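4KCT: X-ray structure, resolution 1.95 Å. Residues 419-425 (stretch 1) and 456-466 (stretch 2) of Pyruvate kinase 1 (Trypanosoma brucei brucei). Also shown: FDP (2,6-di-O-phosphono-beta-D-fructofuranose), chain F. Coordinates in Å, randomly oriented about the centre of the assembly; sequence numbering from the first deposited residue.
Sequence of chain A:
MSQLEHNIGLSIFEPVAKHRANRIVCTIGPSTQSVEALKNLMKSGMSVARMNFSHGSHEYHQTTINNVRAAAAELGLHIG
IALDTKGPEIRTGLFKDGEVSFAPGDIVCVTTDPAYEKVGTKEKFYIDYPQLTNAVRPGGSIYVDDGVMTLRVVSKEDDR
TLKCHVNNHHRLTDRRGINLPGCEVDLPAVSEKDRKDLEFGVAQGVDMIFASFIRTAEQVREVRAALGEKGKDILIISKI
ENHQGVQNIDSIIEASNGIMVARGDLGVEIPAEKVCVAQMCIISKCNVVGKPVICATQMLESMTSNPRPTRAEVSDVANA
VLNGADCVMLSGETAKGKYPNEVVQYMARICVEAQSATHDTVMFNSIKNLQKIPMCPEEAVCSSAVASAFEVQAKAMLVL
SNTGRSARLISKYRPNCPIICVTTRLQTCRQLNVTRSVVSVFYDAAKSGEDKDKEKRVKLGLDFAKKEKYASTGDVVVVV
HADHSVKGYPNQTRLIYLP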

# COMPACT_ATOMS: atom_id res chain seq x y z
N ILE A 419 -9.20 16.91 21.72
CA ILE A 419 -8.92 18.21 21.12
C ILE A 419 -9.55 19.29 22.00
O ILE A 419 -10.78 19.47 22.01
N ILE A 420 -8.72 19.95 22.80
CA ILE A 420 -9.20 21.06 23.60
C ILE A 420 -9.34 22.31 22.74
O ILE A 420 -8.39 22.72 22.10
N CYS A 421 -10.55 22.86 22.67
CA CYS A 421 -10.77 24.05 21.90
C CYS A 421 -11.08 25.21 22.86
O CYS A 421 -12.09 25.18 23.61
N VAL A 422 -10.22 26.23 22.84
CA VAL A 422 -10.51 27.47 23.55
C VAL A 422 -11.21 28.44 22.61
O VAL A 422 -10.67 28.78 21.52
N THR A 423 -12.43 28.80 22.96
CA THR A 423 -13.25 29.61 22.10
C THR A 423 -13.71 30.88 22.81
O THR A 423 -13.83 30.91 24.04
N THR A 424 -14.03 31.90 22.04
CA THR A 424 -14.55 33.15 22.61
C THR A 424 -16.08 33.24 22.49
O THR A 424 -16.67 34.27 22.82
N ARG A 425 -16.72 32.17 22.02
CA ARG A 425 -18.18 32.15 21.89
C ARG A 425 -18.82 30.95 22.58
O ARG A 425 -18.50 29.81 22.27
N LYS A 456 -3.12 34.29 26.83
CA LYS A 456 -4.13 34.04 27.85
C LYS A 456 -4.97 32.82 27.49
O LYS A 456 -5.29 31.98 28.33
N ARG A 457 -5.36 32.74 26.22
CA ARG A 457 -6.14 31.60 25.79
C ARG A 457 -5.37 30.31 25.85
O ARG A 457 -5.92 29.27 26.23
N VAL A 458 -4.09 30.34 25.48
CA VAL A 458 -3.29 29.13 25.55
C VAL A 458 -3.12 28.67 26.98
O VAL A 458 -3.24 27.49 27.26
N LYS A 459 -2.83 29.61 27.87
CA LYS A 459 -2.78 29.30 29.29
C LYS A 459 -4.08 28.67 29.81
O LYS A 459 -4.04 27.67 30.52
N LEU A 460 -5.22 29.24 29.44
CA LEU A 460 -6.51 28.70 29.87
C LEU A 460 -6.65 27.25 29.42
O LEU A 460 -7.01 26.34 30.21
N GLY A 461 -6.31 27.01 28.14
CA GLY A 461 -6.38 25.67 27.56
C GLY A 461 -5.46 24.67 28.22
O GLY A 461 -5.86 23.52 28.48
N LEU A 462 -4.23 25.08 28.49
CA LEU A 462 -3.26 24.18 29.14
C LEU A 462 -3.62 23.91 30.62
O LEU A 462 -3.45 22.79 31.12
N ASP A 463 -4.15 24.92 31.29
CA ASP A 463 -4.64 24.74 32.67
C ASP A 463 -5.83 23.80 32.69
O ASP A 463 -5.94 22.93 33.56
N PHE A 464 -6.70 23.94 31.69
CA PHE A 464 -7.83 23.06 31.56
C PHE A 464 -7.40 21.61 31.33
O PHE A 464 -7.91 20.70 31.97
N ALA A 465 -6.43 21.40 30.43
CA ALA A 465 -5.91 20.05 30.20
C ALA A 465 -5.43 19.39 31.50
O ALA A 465 -5.60 18.18 31.69
N LYS A 466 -4.71 20.15 32.32
CA LYS A 466 -4.16 19.62 33.59
C LYS A 466 -5.30 19.32 34.57
O LYS A 466 -5.35 18.24 35.15

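Gly461 lets the helix 456-466 come unusually close to the strand 419-423: its CA lies 6.0 Å from the CA of Val422, and Val422 CG2 rests 3.6 Å from Gly461 CA. A CB on Gly461 would point toward the strand and sit 3.0 Å from Val422 CG2, too tight for two carbons, so the bare backbone here is what admits the valine. The axes approach to 8.5 Å, with N-to-C directions 141° apart. No hydrogen bond joins the stretches directly; the shared surface is largely apolar. Strand alternation sends Ile420 and Val422 toward the helix, while Cys421 and Thr423 point away. Val422 (chi1 t) also places CG2 3.6 Å from Arg457 O, one helical turn before Gly461, and CG1 3.7 Å from Arg457 CG and 4.1 Å from Leu460 CD2. Ile420 (m, t) serves the next turn: CD1 reaches to 3.3 Å from Ala465 CB, a close methyl contact, and CG2 lies 4.0 Å from CD2 of Phe464, approaching that ring obliquely. Leu460 (t, p) and Phe464 (chi1 t) both point toward the strand. Beyond the strand, Thr424 (chi1 p) points sideways, its CG2 4.3 Å from Arg457 CD.

Arg457 (m, t, m) is packed along its aliphatic part and polar at its tip. The guanidinium of Arg457 grips a phosphate of FDP, with Arg457 NH1 donating to FDP O2P at 2.9 Å and NH2 to FDP O1P at 3.0 Å; O2P lies at the edge of the group, near its plane. A single water bridges the stretches, accepting from Arg457 NH1 at 2.8 Å and donating to Val422 O at 2.9 Å, thus linking the ligand-binding arginine to the strand backbone. Outside the contact, Lys459 NZ forms a salt bridge with Asp463 OD2 at 2.9 Å, one turn along the helix.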

# COMPACT_ATOMS: atom_id res chain seq x y z
CB ILE A 419 -9.55 18.33 19.74
CG1 ILE A 419 -9.09 17.20 18.83
CG2 ILE A 419 -9.29 19.72 19.13
CD1 ILE A 419 -9.92 17.12 17.55
CB ILE A 420 -8.22 21.36 24.75
CG1 ILE A 420 -8.07 20.10 25.64
CG2 ILE A 420 -8.69 22.57 25.56
CD1 ILE A 420 -6.92 20.19 26.61
CB CYS A 421 -11.94 23.86 20.94
SG CYS A 421 -12.40 25.39 20.07
CB VAL A 422 -9.25 28.12 24.14
CG1 VAL A 422 -9.61 29.41 24.88
CG2 VAL A 422 -8.56 27.15 25.10
CB THR A 423 -14.48 28.81 21.57
OG1 THR A 423 -15.21 29.61 20.65
CG2 THR A 423 -15.40 28.40 22.72
CB THR A 424 -13.95 34.36 21.87
OG1 THR A 424 -14.14 34.17 20.47
CG2 THR A 424 -12.46 34.45 22.16
CB ARG A 425 -18.59 32.15 20.42
CG ARG A 425 -18.22 33.41 19.68
CD ARG A 425 -18.66 33.34 18.23
NE ARG A 425 -17.73 34.08 17.39
CZ ARG A 425 -17.66 33.99 16.06
NH1 ARG A 425 -18.54 33.25 15.38
NH2 ARG A 425 -16.72 34.66 15.42
CB LYS A 456 -5.04 35.26 28.04
CG LYS A 456 -4.34 36.44 28.72
CD LYS A 456 -5.16 37.71 28.60
CE LYS A 456 -4.50 38.86 29.33
NZ LYS A 456 -5.46 39.98 29.46
CB ARG A 457 -6.74 31.85 24.40
CG ARG A 457 -7.97 32.74 24.48
CD ARG A 457 -8.42 33.16 23.10
NE ARG A 457 -7.43 33.96 22.40
CZ ARG A 457 -7.46 34.19 21.09
NH1 ARG A 457 -8.38 33.57 20.34
NH2 ARG A 457 -6.58 35.02 20.53
CB VAL A 458 -1.92 29.29 24.86
CG1 VAL A 458 -1.00 28.12 25.21
CG2 VAL A 458 -2.10 29.39 23.34
CB LYS A 459 -2.41 30.55 30.12
CG LYS A 459 -2.33 30.31 31.63
CD LYS A 459 -1.64 31.49 32.32
CE LYS A 459 -1.97 31.54 33.81
NZ LYS A 459 -2.06 30.18 34.43
CB LEU A 460 -7.66 29.54 29.30
CG LEU A 460 -9.10 29.25 29.73
CD1 LEU A 460 -9.29 29.52 31.23
CD2 LEU A 460 -10.06 30.11 28.91
CB LEU A 462 -1.84 24.75 29.03
CG LEU A 462 -1.26 24.78 27.60
CD1 LEU A 462 0.14 25.41 27.56
CD2 LEU A 462 -1.26 23.41 26.94
CB ASP A 463 -5.06 26.08 33.27
CG ASP A 463 -3.87 26.92 33.71
OD1 ASP A 463 -2.73 26.41 33.74
OD2 ASP A 463 -4.06 28.14 33.90
CB PHE A 464 -8.78 23.55 30.47
CG PHE A 464 -9.99 22.70 30.28
CD1 PHE A 464 -11.15 22.94 31.03
CD2 PHE A 464 -10.05 21.77 29.25
CE1 PHE A 464 -12.33 22.23 30.78
CE2 PHE A 464 -11.21 21.04 29.00
CZ PHE A 464 -12.35 21.26 29.78
CB ALA A 465 -4.78 20.06 29.17
CB LYS A 466 -3.19 20.63 34.23
CG LYS A 466 -1.83 20.69 33.56
CD LYS A 466 -0.86 21.58 34.33
CE LYS A 466 -0.30 20.86 35.54
NZ LYS A 466 0.74 21.69 36.22
P1 FDP F . -7.61 34.90 16.89
O1P FDP F . -6.32 34.57 17.60
O2P FDP F . -8.81 34.81 17.81
O3P FDP F . -7.56 36.15 16.02
O1 FDP F . -7.30 35.27 13.51
C1 FDP F . -6.35 34.34 14.04
C2 FDP F . -7.11 33.21 14.73
O2 FDP F . -7.90 33.67 15.86
C3 FDP F . -6.19 32.07 15.16
O3 FDP F . -5.45 32.39 16.34
C4 FDP F . -7.22 30.98 15.44
O4 FDP F . -6.65 29.67 15.53
C5 FDP F . -8.13 31.13 14.23
O5 FDP F . -7.99 32.54 13.80
C6 FDP F . -9.58 30.81 14.60
O6 FDP F . -10.31 30.67 13.38
P2 FDP F . -11.79 30.00 13.43
O4P FDP F . -11.54 28.54 13.85
O5P FDP F . -12.51 30.81 14.45
O6P FDP F . -12.30 30.12 12.01
O HOH W 1 -10.35 31.56 20.65